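Local coordinates for UPF0434 family protein (Haloferax volcanii, PDB 6F5Z), which probably activates methyltransferases as a small Trm112-type partner, here bound to the putative methyltransferase Hvo_0019 in a holoenzyme-like complex, at residues M1-L9 / L20-I30. Numbering follows the deposited sequence.
Sequences MKESLMDIL and LEVDERDGDEI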
# COMPACT_ATOMS: atom_id res chain seq x y z
N MET C 1 -29.53 12.15 6.16
CA MET C 1 -28.72 11.44 5.17
C MET C 1 -29.44 11.53 3.83
O MET C 1 -30.66 11.37 3.77
CB MET C 1 -28.55 9.96 5.56
CG MET C 1 -27.82 9.12 4.50
SD MET C 1 -27.61 7.37 4.93
CE MET C 1 -26.26 7.46 6.21
N LYS C 2 -28.68 11.70 2.73
CA LYS C 2 -29.29 11.74 1.40
C LYS C 2 -29.95 10.42 1.06
O LYS C 2 -29.34 9.37 1.23
CB LYS C 2 -28.19 12.00 0.36
CG LYS C 2 -27.75 13.43 0.25
CD LYS C 2 -26.56 13.48 -0.77
CE LYS C 2 -26.48 14.75 -1.56
NZ LYS C 2 -27.36 14.72 -2.76
N GLU C 3 -31.17 10.47 0.52
CA GLU C 3 -31.86 9.25 0.10
C GLU C 3 -31.05 8.50 -0.98
O GLU C 3 -31.02 7.27 -0.99
CB GLU C 3 -33.29 9.59 -0.37
CG GLU C 3 -34.07 8.38 -0.81
CD GLU C 3 -35.48 8.69 -1.26
OE1 GLU C 3 -35.90 9.86 -1.18
OE2 GLU C 3 -36.20 7.73 -1.63
N SER C 4 -30.37 9.25 -1.85
CA SER C 4 -29.50 8.64 -2.88
C SER C 4 -28.32 7.82 -2.29
O SER C 4 -27.77 6.98 -3.00
CB SER C 4 -28.95 9.71 -3.84
OG SER C 4 -28.15 10.61 -3.11
N LEU C 5 -27.91 8.08 -1.03
CA LEU C 5 -26.82 7.31 -0.39
C LEU C 5 -27.36 6.04 0.25
O LEU C 5 -26.59 5.15 0.59
CB LEU C 5 -26.12 8.15 0.70
CG LEU C 5 -24.94 9.04 0.26
CD1 LEU C 5 -25.26 9.90 -0.95
CD2 LEU C 5 -24.52 9.94 1.39
N MET C 6 -28.69 5.93 0.41
CA MET C 6 -29.26 4.76 1.08
C MET C 6 -29.38 3.53 0.23
O MET C 6 -29.71 2.47 0.76
CB MET C 6 -30.64 5.13 1.64
CG MET C 6 -30.55 6.26 2.61
SD MET C 6 -32.21 6.65 3.23
CE MET C 6 -31.83 7.95 4.31
N ASP C 7 -29.06 3.65 -1.07
CA ASP C 7 -29.17 2.54 -2.00
C ASP C 7 -28.29 1.36 -1.61
O ASP C 7 -28.64 0.23 -1.97
CB ASP C 7 -28.92 2.99 -3.45
CG ASP C 7 -27.51 3.49 -3.76
OD1 ASP C 7 -26.82 3.93 -2.83
OD2 ASP C 7 -27.10 3.43 -4.95
N ILE C 8 -27.20 1.61 -0.86
CA ILE C 8 -26.31 0.51 -0.48
C ILE C 8 -26.46 0.08 0.96
O ILE C 8 -25.68 -0.75 1.43
CB ILE C 8 -24.84 0.82 -0.83
CG1 ILE C 8 -24.30 2.00 -0.00
CG2 ILE C 8 -24.68 1.00 -2.35
CD1 ILE C 8 -22.75 2.14 -0.01
N LEU C 9 -27.42 0.67 1.69
CA LEU C 9 -27.64 0.25 3.06
C LEU C 9 -28.47 -1.02 3.11
O LEU C 9 -29.30 -1.25 2.23
CB LEU C 9 -28.35 1.35 3.85
CG LEU C 9 -27.60 2.68 4.00
CD1 LEU C 9 -28.45 3.68 4.79
CD2 LEU C 9 -26.23 2.49 4.72
N LEU C 20 -37.69 2.38 3.27
CA LEU C 20 -37.60 3.73 3.82
C LEU C 20 -38.99 4.33 4.00
O LEU C 20 -39.79 4.33 3.04
CB LEU C 20 -36.77 4.63 2.88
CG LEU C 20 -36.72 6.13 3.20
CD1 LEU C 20 -35.98 6.38 4.53
CD2 LEU C 20 -36.08 6.89 2.09
N GLU C 21 -39.24 4.88 5.19
CA GLU C 21 -40.41 5.69 5.51
C GLU C 21 -39.88 7.09 5.84
O GLU C 21 -38.95 7.23 6.66
CB GLU C 21 -41.18 5.16 6.72
CG GLU C 21 -41.87 3.83 6.46
CD GLU C 21 -42.82 3.42 7.57
OE1 GLU C 21 -42.79 4.05 8.66
OE2 GLU C 21 -43.54 2.42 7.37
N VAL C 22 -40.45 8.13 5.22
CA VAL C 22 -39.99 9.51 5.43
C VAL C 22 -41.02 10.32 6.18
O VAL C 22 -42.19 10.38 5.77
CB VAL C 22 -39.66 10.15 4.06
CG1 VAL C 22 -39.24 11.60 4.19
CG2 VAL C 22 -38.59 9.37 3.31
N ASP C 23 -40.59 10.99 7.25
CA ASP C 23 -41.46 11.91 7.96
C ASP C 23 -41.09 13.34 7.70
O ASP C 23 -41.96 14.19 7.76
CB ASP C 23 -41.47 11.63 9.46
CG ASP C 23 -42.22 10.37 9.74
OD1 ASP C 23 -43.45 10.33 9.48
OD2 ASP C 23 -41.57 9.39 10.10
N GLU C 24 -39.81 13.63 7.41
CA GLU C 24 -39.36 14.99 7.13
C GLU C 24 -38.18 14.93 6.19
O GLU C 24 -37.26 14.12 6.43
CB GLU C 24 -38.95 15.73 8.42
CG GLU C 24 -38.52 17.17 8.20
CD GLU C 24 -37.99 17.88 9.43
OE1 GLU C 24 -37.94 17.26 10.52
OE2 GLU C 24 -37.61 19.06 9.30
N ARG C 25 -38.18 15.76 5.15
CA ARG C 25 -37.09 15.77 4.19
C ARG C 25 -36.82 17.17 3.69
O ARG C 25 -37.68 18.05 3.81
CB ARG C 25 -37.39 14.83 3.02
CG ARG C 25 -38.55 15.29 2.10
CD ARG C 25 -38.84 14.33 0.96
NE ARG C 25 -37.62 14.04 0.21
CZ ARG C 25 -37.29 12.84 -0.28
NH1 ARG C 25 -38.13 11.81 -0.16
NH2 ARG C 25 -36.12 12.66 -0.87
N ASP C 26 -35.65 17.35 3.08
CA ASP C 26 -35.28 18.61 2.44
C ASP C 26 -34.59 18.23 1.16
O ASP C 26 -33.37 18.01 1.14
CB ASP C 26 -34.36 19.44 3.36
CG ASP C 26 -33.92 20.78 2.80
OD1 ASP C 26 -34.30 21.10 1.65
OD2 ASP C 26 -33.15 21.49 3.48
N GLY C 27 -35.39 18.05 0.09
CA GLY C 27 -34.84 17.57 -1.16
C GLY C 27 -34.38 16.14 -0.98
O GLY C 27 -35.13 15.32 -0.46
N ASP C 28 -33.13 15.85 -1.34
CA ASP C 28 -32.59 14.49 -1.19
C ASP C 28 -32.34 14.16 0.26
O ASP C 28 -32.28 12.98 0.62
CB ASP C 28 -31.26 14.38 -1.97
CG ASP C 28 -30.71 12.99 -2.27
OD1 ASP C 28 -31.49 12.00 -2.19
OD2 ASP C 28 -29.55 12.91 -2.73
N GLU C 29 -32.18 15.17 1.11
CA GLU C 29 -31.87 14.95 2.52
C GLU C 29 -33.06 14.38 3.32
O GLU C 29 -34.07 15.05 3.44
CB GLU C 29 -31.36 16.26 3.16
CG GLU C 29 -30.91 16.11 4.61
CD GLU C 29 -29.71 15.21 4.83
OE1 GLU C 29 -29.00 14.87 3.86
OE2 GLU C 29 -29.45 14.88 6.01
N ILE C 30 -32.92 13.17 3.88
CA ILE C 30 -33.93 12.61 4.78
C ILE C 30 -33.54 13.02 6.20
O ILE C 30 -32.46 12.65 6.67
CB ILE C 30 -34.01 11.08 4.65
CG1 ILE C 30 -34.25 10.64 3.19
CG2 ILE C 30 -35.12 10.54 5.57
CD1 ILE C 30 -35.46 11.34 2.49
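A chi1 of -163° turns the Asp28 carboxylate away from its own backbone N and brings it up to the start of the 3-10 segment 3-5, where Ser4 OG, set between its own backbone N and carbonyl carbon (chi1 63°), turns to meet it. The contact ties the N-terminus of this Trm112-like fold, of the zinc-beta-ribbon clan, to the two-stranded antiparallel ribbon 24-26/29-31, whose type II' turn runs from Asp26 to Glu29. Asp28 OD1 accepts Ser4 N at 3.0 Å. OD2 takes two donors on different lone pairs: Ser4 OG on the syn one at 2.7 Å, and Lys2 NZ on the anti one in a salt bridge of 2.8 Å, where the lysine chain crosses the aspartate at about a right angle. Next to it, the backbones of Lys2 and Glu29 form a single beta bridge, flanked by Glu3 N to Asp28 O and Ile30 N to Met1 O. The terminal Met1 N is gripped by Ile30 O and, in a salt bridge, by Glu29 OE2, the latter reached from above the carboxylate plane at 2.7 Å; Gly49 adds a backbone bond to Met1. Glu3 reaches out fully extended to form a salt bridge with Arg25, whose NH1 and NH2 both hold OE1, the two flat groups turned 43° apart. The guanidinium is held along its NE-NH2 edge by Gly27 O and along its NH1-NH2 edge by Glu3 OE1. On the apolar side, Met6 lays SD 4.0 Å from Leu20 CD1 and CE 3.8 Å from Ile30 CG1; all three residues pack on Ile46 of strand 43-47, while Leu5 and Ile8 pack against the bound methyltransferase chain. Ile30 CD1 sits over the centre of one face of the Arg25 guanidinium, 3.5 Å above its plane.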